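Local coordinates for carbonic anhydrase (Porphyridium purpureum, PDB 1DDZ), which probably catalyses the reversible hydration of carbon dioxide to hydrogencarbonate and a proton, as a zinc-dependent beta-class carbonic anhydrase, at residues H408-L420 with L430-M442. Residues are numbered along the deposited sequence; the frame is centred on the assembly and turned at random.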
ATOM      1  N   HIS A 408       7.820 -11.292   4.579  1.00  9.22           N
ATOM      2  CA  HIS A 408       8.418 -11.513   3.286  1.00 12.14           C
ATOM      3  C   HIS A 408       9.814 -12.143   3.417  1.00 14.75           C
ATOM      4  O   HIS A 408      10.225 -12.949   2.563  1.00 11.15           O
ATOM      5  CB  HIS A 408       8.485 -10.201   2.512  1.00 14.29           C
ATOM      6  CG  HIS A 408       7.185  -9.825   1.874  1.00 16.38           C
ATOM      7  ND1 HIS A 408       6.378  -8.821   2.364  1.00 17.34           N
ATOM      8  CD2 HIS A 408       6.521 -10.362   0.826  1.00 13.79           C
ATOM      9  CE1 HIS A 408       5.267  -8.769   1.650  1.00 16.44           C
ATOM     10  NE2 HIS A 408       5.330  -9.696   0.711  1.00 18.61           N
ATOM     11  N   ILE A 409      10.526 -11.786   4.488  1.00 12.84           N
ATOM     12  CA  ILE A 409      11.855 -12.347   4.735  1.00 17.14           C
ATOM     13  C   ILE A 409      11.686 -13.792   5.189  1.00 14.20           C
ATOM     14  O   ILE A 409      12.522 -14.637   4.904  1.00 17.43           O
ATOM     15  CB  ILE A 409      12.647 -11.541   5.764  1.00 17.85           C
ATOM     16  CG1 ILE A 409      13.229 -10.302   5.103  1.00 15.91           C
ATOM     17  CG2 ILE A 409      13.787 -12.364   6.326  1.00 23.98           C
ATOM     18  CD1 ILE A 409      12.705  -9.050   5.680  1.00 19.23           C
ATOM     19  N   ARG A 410      10.561 -14.081   5.827  1.00 14.33           N
ATOM     20  CA  ARG A 410      10.265 -15.435   6.260  1.00 15.47           C
ATOM     21  C   ARG A 410      10.059 -16.342   5.049  1.00 16.13           C
ATOM     22  O   ARG A 410      10.475 -17.495   5.057  1.00 17.50           O
ATOM     23  CB  ARG A 410       9.040 -15.456   7.162  1.00 18.16           C
ATOM     24  CG  ARG A 410       9.371 -15.244   8.624  1.00 20.22           C
ATOM     25  CD  ARG A 410      10.161 -16.419   9.177  1.00 21.86           C
ATOM     26  NE  ARG A 410       9.628 -16.774  10.478  1.00 27.92           N
ATOM     27  CZ  ARG A 410       8.911 -17.858  10.747  1.00 26.27           C
ATOM     28  NH1 ARG A 410       8.644 -18.766   9.822  1.00 23.70           N
ATOM     29  NH2 ARG A 410       8.342 -17.956  11.928  1.00 27.25           N
ATOM     30  N   ASP A 411       9.461 -15.809   3.989  1.00 16.89           N
ATOM     31  CA  ASP A 411       9.249 -16.580   2.758  1.00 16.65           C
ATOM     32  C   ASP A 411      10.593 -16.972   2.158  1.00 13.46           C
ATOM     33  O   ASP A 411      10.762 -18.058   1.609  1.00  9.64           O
ATOM     34  CB  ASP A 411       8.487 -15.747   1.726  1.00 19.91           C
ATOM     35  CG  ASP A 411       7.029 -15.556   2.075  1.00 21.94           C
ATOM     36  OD1 ASP A 411       6.530 -16.123   3.071  1.00 24.36           O
ATOM     37  OD2 ASP A 411       6.370 -14.821   1.330  1.00 28.09           O
ATOM     38  N   VAL A 412      11.532 -16.045   2.215  1.00 14.22           N
ATOM     39  CA  VAL A 412      12.870 -16.296   1.712  1.00 16.77           C
ATOM     40  C   VAL A 412      13.515 -17.448   2.503  1.00 19.23           C
ATOM     41  O   VAL A 412      14.114 -18.344   1.911  1.00 20.86           O
ATOM     42  CB  VAL A 412      13.753 -15.027   1.822  1.00 15.68           C
ATOM     43  CG1 VAL A 412      15.159 -15.305   1.301  1.00 13.09           C
ATOM     44  CG2 VAL A 412      13.130 -13.878   1.053  1.00 10.78           C
ATOM     45  N   ARG A 413      13.363 -17.432   3.828  1.00 17.87           N
ATOM     46  CA  ARG A 413      13.933 -18.459   4.680  1.00 16.16           C
ATOM     47  C   ARG A 413      13.347 -19.804   4.299  1.00 19.30           C
ATOM     48  O   ARG A 413      14.081 -20.746   3.982  1.00 20.33           O
ATOM     49  CB  ARG A 413      13.614 -18.177   6.144  1.00 14.03           C
ATOM     50  CG  ARG A 413      14.535 -18.915   7.074  1.00 20.63           C
ATOM     51  CD  ARG A 413      14.074 -18.887   8.507  1.00 19.55           C
ATOM     52  NE  ARG A 413      13.062 -19.902   8.668  1.00 28.28           N
ATOM     53  CZ  ARG A 413      13.176 -20.955   9.460  1.00 30.63           C
ATOM     54  NH1 ARG A 413      14.268 -21.139  10.190  1.00 29.46           N
ATOM     55  NH2 ARG A 413      12.185 -21.830   9.513  1.00 36.67           N
ATOM     56  N   ARG A 414      12.017 -19.853   4.290  1.00 17.88           N
ATOM     57  CA  ARG A 414      11.253 -21.051   3.971  1.00 15.66           C
ATOM     58  C   ARG A 414      11.568 -21.657   2.640  1.00 14.84           C
ATOM     59  O   ARG A 414      11.583 -22.856   2.515  1.00 16.97           O
ATOM     60  CB  ARG A 414       9.763 -20.767   4.035  1.00 16.50           C
ATOM     61  CG  ARG A 414       8.903 -21.892   3.524  1.00 21.59           C
ATOM     62  CD  ARG A 414       7.426 -21.664   3.800  1.00 26.59           C
ATOM     63  NE  ARG A 414       6.970 -20.387   3.269  1.00 31.08           N
ATOM     64  CZ  ARG A 414       6.004 -20.247   2.369  1.00 37.71           C
ATOM     65  NH1 ARG A 414       5.376 -21.315   1.873  1.00 34.45           N
ATOM     66  NH2 ARG A 414       5.646 -19.025   1.988  1.00 38.91           N
ATOM     67  N   HIS A 415      11.824 -20.835   1.634  1.00 10.64           N
ATOM     68  CA  HIS A 415      12.106 -21.365   0.305  1.00 12.43           C
ATOM     69  C   HIS A 415      13.573 -21.649   0.047  1.00 14.57           C
ATOM     70  O   HIS A 415      13.939 -21.956  -1.076  1.00 12.97           O
ATOM     71  CB  HIS A 415      11.603 -20.399  -0.795  1.00 14.97           C
ATOM     72  CG  HIS A 415      10.108 -20.259  -0.865  1.00 13.81           C
ATOM     73  ND1 HIS A 415       9.470 -19.040  -0.796  1.00 16.10           N
ATOM     74  CD2 HIS A 415       9.127 -21.190  -0.926  1.00 13.34           C
ATOM     75  CE1 HIS A 415       8.165 -19.223  -0.797  1.00 12.46           C
ATOM     76  NE2 HIS A 415       7.929 -20.518  -0.875  1.00 16.05           N
ATOM     77  N   ASN A 416      14.414 -21.479   1.055  1.00 17.30           N
ATOM     78  CA  ASN A 416      15.838 -21.684   0.868  1.00 13.89           C
ATOM     79  C   ASN A 416      16.460 -22.496   1.975  1.00 13.13           C
ATOM     80  O   ASN A 416      17.628 -22.293   2.310  1.00  8.49           O
ATOM     81  CB  ASN A 416      16.539 -20.332   0.785  1.00 16.84           C
ATOM     82  CG  ASN A 416      16.232 -19.605  -0.496  1.00 18.70           C
ATOM     83  OD1 ASN A 416      16.961 -19.699  -1.458  1.00 19.17           O
ATOM     84  ND2 ASN A 416      15.138 -18.867  -0.513  1.00 20.02           N
ATOM     85  N   GLN A 417      15.658 -23.365   2.576  1.00 12.35           N
ATOM     86  CA  GLN A 417      16.107 -24.218   3.657  1.00 20.81           C
ATOM     87  C   GLN A 417      17.200 -25.185   3.195  1.00 23.44           C
ATOM     88  O   GLN A 417      18.040 -25.599   3.989  1.00 30.34           O
ATOM     89  CB  GLN A 417      14.927 -24.990   4.251  1.00 19.15           C
ATOM     90  CG  GLN A 417      14.019 -24.152   5.131  1.00 24.58           C
ATOM     91  CD  GLN A 417      14.648 -23.803   6.454  1.00 27.99           C
ATOM     92  OE1 GLN A 417      15.827 -23.477   6.509  1.00 28.49           O
ATOM     93  NE2 GLN A 417      13.861 -23.871   7.534  1.00 32.49           N
ATOM     94  N   ALA A 418      17.220 -25.511   1.912  1.00 20.69           N
ATOM     95  CA  ALA A 418      18.231 -26.409   1.383  1.00 23.62           C
ATOM     96  C   ALA A 418      19.603 -25.857   1.731  1.00 26.04           C
ATOM     97  O   ALA A 418      20.426 -26.558   2.330  1.00 29.56           O
ATOM     98  CB  ALA A 418      18.084 -26.549  -0.123  1.00 23.07           C
ATOM     99  N   GLU A 419      19.813 -24.582   1.410  1.00 23.93           N
ATOM    100  CA  GLU A 419      21.060 -23.904   1.704  1.00 21.37           C
ATOM    101  C   GLU A 419      21.157 -23.486   3.155  1.00 21.68           C
ATOM    102  O   GLU A 419      22.196 -23.676   3.785  1.00 27.05           O
ATOM    103  CB  GLU A 419      21.233 -22.679   0.822  1.00 17.32           C
ATOM    104  CG  GLU A 419      22.353 -21.732   1.280  1.00 21.44           C
ATOM    105  CD  GLU A 419      23.745 -22.394   1.324  1.00 24.59           C
ATOM    106  OE1 GLU A 419      24.601 -21.946   2.110  1.00 21.24           O
ATOM    107  OE2 GLU A 419      23.993 -23.357   0.565  1.00 23.94           O
ATOM    108  N   LEU A 420      20.088 -22.927   3.705  1.00 18.19           N
ATOM    109  CA  LEU A 420      20.133 -22.476   5.093  1.00 20.18           C
ATOM    110  C   LEU A 420      20.400 -23.590   6.124  1.00 18.37           C
ATOM    111  O   LEU A 420      21.117 -23.367   7.083  1.00 24.26           O
ATOM    112  CB  LEU A 420      18.881 -21.646   5.443  1.00 14.01           C
ATOM    113  CG  LEU A 420      18.724 -20.313   4.695  1.00 15.38           C
ATOM    114  CD1 LEU A 420      17.396 -19.663   5.092  1.00 11.48           C
ATOM    115  CD2 LEU A 420      19.907 -19.382   5.004  1.00  7.00           C
ATOM    116  N   LEU A 430      22.190 -16.025   9.643  1.00 16.18           N
ATOM    117  CA  LEU A 430      21.491 -14.769   9.415  1.00 13.08           C
ATOM    118  C   LEU A 430      22.107 -14.095   8.193  1.00 13.27           C
ATOM    119  O   LEU A 430      21.421 -13.579   7.318  1.00 17.77           O
ATOM    120  CB  LEU A 430      21.695 -13.811  10.583  1.00 12.26           C
ATOM    121  CG  LEU A 430      20.698 -12.670  10.904  1.00 18.79           C
ATOM    122  CD1 LEU A 430      21.433 -11.495  11.515  1.00 14.93           C
ATOM    123  CD2 LEU A 430      19.892 -12.205   9.700  1.00 17.09           C
ATOM    124  N   ASN A 431      23.431 -14.043   8.179  1.00 10.58           N
ATOM    125  CA  ASN A 431      24.152 -13.434   7.086  1.00  9.53           C
ATOM    126  C   ASN A 431      23.897 -14.089   5.751  1.00 11.79           C
ATOM    127  O   ASN A 431      24.008 -13.430   4.726  1.00 14.09           O
ATOM    128  CB  ASN A 431      25.635 -13.425   7.378  1.00  7.87           C
ATOM    129  CG  ASN A 431      26.000 -12.386   8.398  1.00 11.59           C
ATOM    130  OD1 ASN A 431      27.154 -12.210   8.701  1.00 19.62           O
ATOM    131  ND2 ASN A 431      25.017 -11.663   8.907  1.00  9.79           N
ATOM    132  N   ARG A 432      23.582 -15.381   5.739  1.00 10.47           N
ATOM    133  CA  ARG A 432      23.299 -16.068   4.477  1.00 11.12           C
ATOM    134  C   ARG A 432      21.902 -15.671   4.019  1.00  9.91           C
ATOM    135  O   ARG A 432      21.676 -15.413   2.830  1.00 10.03           O
ATOM    136  CB  ARG A 432      23.384 -17.593   4.624  1.00  9.91           C
ATOM    137  CG  ARG A 432      23.109 -18.354   3.321  1.00  7.00           C
ATOM    138  CD  ARG A 432      24.112 -17.978   2.233  1.00 10.25           C
ATOM    139  NE  ARG A 432      24.958 -19.117   1.885  1.00 15.21           N
ATOM    140  CZ  ARG A 432      26.125 -19.043   1.256  1.00  9.94           C
ATOM    141  NH1 ARG A 432      26.636 -17.876   0.901  1.00  7.00           N
ATOM    142  NH2 ARG A 432      26.740 -20.158   0.908  1.00 11.71           N
ATOM    143  N   LEU A 433      20.974 -15.634   4.967  1.00  9.87           N
ATOM    144  CA  LEU A 433      19.586 -15.247   4.690  1.00 13.01           C
ATOM    145  C   LEU A 433      19.575 -13.837   4.089  1.00 13.01           C
ATOM    146  O   LEU A 433      18.821 -13.542   3.169  1.00 15.85           O
ATOM    147  CB  LEU A 433      18.782 -15.228   5.990  1.00 13.02           C
ATOM    148  CG  LEU A 433      17.270 -15.500   6.047  1.00 15.91           C
ATOM    149  CD1 LEU A 433      16.688 -14.581   7.082  1.00  8.69           C
ATOM    150  CD2 LEU A 433      16.575 -15.325   4.719  1.00 11.61           C
ATOM    151  N   ILE A 434      20.420 -12.979   4.637  1.00 11.00           N
ATOM    152  CA  ILE A 434      20.561 -11.595   4.201  1.00 11.57           C
ATOM    153  C   ILE A 434      21.030 -11.560   2.747  1.00 11.39           C
ATOM    154  O   ILE A 434      20.584 -10.738   1.957  1.00 14.10           O
ATOM    155  CB  ILE A 434      21.571 -10.853   5.150  1.00  7.26           C
ATOM    156  CG1 ILE A 434      20.915 -10.586   6.499  1.00  7.00           C
ATOM    157  CG2 ILE A 434      22.109  -9.580   4.541  1.00  7.00           C
ATOM    158  CD1 ILE A 434      21.824  -9.851   7.425  1.00  7.00           C
ATOM    159  N   GLU A 435      21.914 -12.487   2.388  1.00 11.28           N
ATOM    160  CA  GLU A 435      22.450 -12.562   1.035  1.00  9.60           C
ATOM    161  C   GLU A 435      21.393 -13.024   0.043  1.00  8.52           C
ATOM    162  O   GLU A 435      21.273 -12.489  -1.066  1.00  9.66           O
ATOM    163  CB  GLU A 435      23.635 -13.535   0.995  1.00 11.44           C
ATOM    164  CG  GLU A 435      24.861 -13.050   1.725  1.00  9.44           C
ATOM    165  CD  GLU A 435      25.925 -14.141   1.905  1.00  7.79           C
ATOM    166  OE1 GLU A 435      25.558 -15.319   1.985  1.00  9.81           O
ATOM    167  OE2 GLU A 435      27.127 -13.809   1.953  1.00  9.05           O
ATOM    168  N   ILE A 436      20.698 -14.084   0.411  1.00  7.00           N
ATOM    169  CA  ILE A 436      19.652 -14.641  -0.426  1.00  9.98           C
ATOM    170  C   ILE A 436      18.484 -13.636  -0.543  1.00 12.22           C
ATOM    171  O   ILE A 436      17.815 -13.563  -1.586  1.00 12.55           O
ATOM    172  CB  ILE A 436      19.195 -15.976   0.146  1.00  8.70           C
ATOM    173  CG1 ILE A 436      20.374 -16.960   0.117  1.00 12.50           C
ATOM    174  CG2 ILE A 436      18.018 -16.517  -0.627  1.00 10.86           C
ATOM    175  CD1 ILE A 436      20.048 -18.308   0.805  1.00 10.66           C
ATOM    176  N   ASN A 437      18.266 -12.840   0.507  1.00 11.05           N
ATOM    177  CA  ASN A 437      17.215 -11.822   0.476  1.00 12.72           C
ATOM    178  C   ASN A 437      17.538 -10.791  -0.611  1.00 12.64           C
ATOM    179  O   ASN A 437      16.684 -10.454  -1.419  1.00 18.07           O
ATOM    180  CB  ASN A 437      17.050 -11.157   1.837  1.00 12.63           C
ATOM    181  CG  ASN A 437      15.977 -10.077   1.836  1.00 13.95           C
ATOM    182  OD1 ASN A 437      16.278  -8.913   2.046  1.00 13.07           O
ATOM    183  ND2 ASN A 437      14.734 -10.461   1.587  1.00 10.60           N
ATOM    184  N   VAL A 438      18.797 -10.378  -0.696  1.00 17.59           N
ATOM    185  CA  VAL A 438      19.252  -9.427  -1.727  1.00 13.19           C
ATOM    186  C   VAL A 438      19.026 -10.027  -3.124  1.00 14.97           C
ATOM    187  O   VAL A 438      18.550  -9.345  -4.039  1.00 13.47           O
ATOM    188  CB  VAL A 438      20.781  -9.096  -1.565  1.00  9.05           C
ATOM    189  CG1 VAL A 438      21.297  -8.305  -2.736  1.00  7.00           C
ATOM    190  CG2 VAL A 438      21.017  -8.315  -0.311  1.00 12.68           C
ATOM    191  N   LEU A 439      19.377 -11.305  -3.284  1.00 17.53           N
ATOM    192  CA  LEU A 439      19.229 -12.026  -4.555  1.00 14.24           C
ATOM    193  C   LEU A 439      17.737 -12.087  -4.959  1.00 10.32           C
ATOM    194  O   LEU A 439      17.352 -11.775  -6.085  1.00  7.00           O
ATOM    195  CB  LEU A 439      19.814 -13.430  -4.370  1.00 16.85           C
ATOM    196  CG  LEU A 439      20.283 -14.264  -5.556  1.00 18.59           C
ATOM    197  CD1 LEU A 439      19.146 -15.040  -6.122  1.00 25.69           C
ATOM    198  CD2 LEU A 439      20.928 -13.382  -6.589  1.00 15.52           C
ATOM    199  N   GLU A 440      16.905 -12.439  -3.996  1.00  9.32           N
ATOM    200  CA  GLU A 440      15.478 -12.535  -4.194  1.00 13.86           C
ATOM    201  C   GLU A 440      14.923 -11.143  -4.551  1.00 16.08           C
ATOM    202  O   GLU A 440      14.123 -11.007  -5.471  1.00 14.89           O
ATOM    203  CB  GLU A 440      14.853 -13.065  -2.908  1.00 16.92           C
ATOM    204  CG  GLU A 440      13.644 -13.974  -3.077  1.00 31.90           C
ATOM    205  CD  GLU A 440      13.987 -15.330  -3.698  1.00 34.77           C
ATOM    206  OE1 GLU A 440      13.953 -15.446  -4.936  1.00 37.61           O
ATOM    207  OE2 GLU A 440      14.249 -16.296  -2.949  1.00 39.56           O
ATOM    208  N   GLN A 441      15.412 -10.091  -3.885  1.00 18.05           N
ATOM    209  CA  GLN A 441      14.931  -8.726  -4.161  1.00 15.40           C
ATOM    210  C   GLN A 441      15.370  -8.249  -5.541  1.00 13.74           C
ATOM    211  O   GLN A 441      14.621  -7.562  -6.219  1.00 11.71           O
ATOM    212  CB  GLN A 441      15.337  -7.744  -3.060  1.00 13.08           C
ATOM    213  CG  GLN A 441      14.865  -8.165  -1.669  1.00  7.22           C
ATOM    214  CD  GLN A 441      13.436  -8.665  -1.650  1.00 12.49           C
ATOM    215  OE1 GLN A 441      12.532  -7.985  -2.112  1.00 13.20           O
ATOM    216  NE2 GLN A 441      13.226  -9.856  -1.112  1.00 11.99           N
ATOM    217  N   MET A 442      16.561  -8.657  -5.977  1.00 13.42           N
ATOM    218  CA  MET A 442      17.054  -8.322  -7.312  1.00 11.64           C
ATOM    219  C   MET A 442      16.120  -8.970  -8.326  1.00 13.62           C
ATOM    220  O   MET A 442      15.774  -8.379  -9.350  1.00 12.63           O
ATOM    221  CB  MET A 442      18.401  -8.949  -7.561  1.00 11.93           C
ATOM    222  CG  MET A 442      19.588  -8.281  -6.966  1.00 17.08           C
ATOM    223  SD  MET A 442      20.954  -9.458  -7.230  1.00 12.01           S
ATOM    224  CE  MET A 442      21.177  -9.337  -8.930  1.00  7.00           C
TER
HETATM  225  O   HOH W   1      11.013 -16.782  -2.025  1.00 60.66           O
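Reciprocal knobs-into-holes packing in a beta-carbonic anhydrase domain, here between segments 408-414 and 430-442, illustrates how helices whose axes cross at 105° can interlock. Val412 enters the hole formed by Leu433, Ile436, Asn437 and Glu440; its CG1, anti to the backbone N (chi1 180°), lies 3.7 Å from Ile436 CG2. In return Leu433 sits among Ile409, Val412 and Arg413, with Leu420 of helix 417-420 closing the hole; its two methyls fork so that CD1 meets Ile409 CG2 at 3.7 Å while CD2 reaches Val412 CG1. Asn416 ND2 donates to a lone pair of Val412 O (2.7 Å), which holds the amide against Ile436 CG2. One turn before Ile436, Arg432 grips Glu419 side-on: NE (2.9 Å) and NH2 (3.0 Å) both reach OE1 from one face of the carboxylate, the oxygen lying in the guanidinium plane. NH1 bonds Glu435 OE1, and Leu420 CD2 packs on Arg432 CG. A leucine in place of Arg432 would probably leave the Glu419 and Glu435 carboxylates without the cation they share. Arg422 also pairs with Glu419, and Arg432 NH2 reaches Gln27 O. Helix 12-25 touches Arg432 and Glu419, while helix 426-447 also meets helix 388-392 through Leu430 and Ile434 and strand 476-481 through Glu435 and Val438.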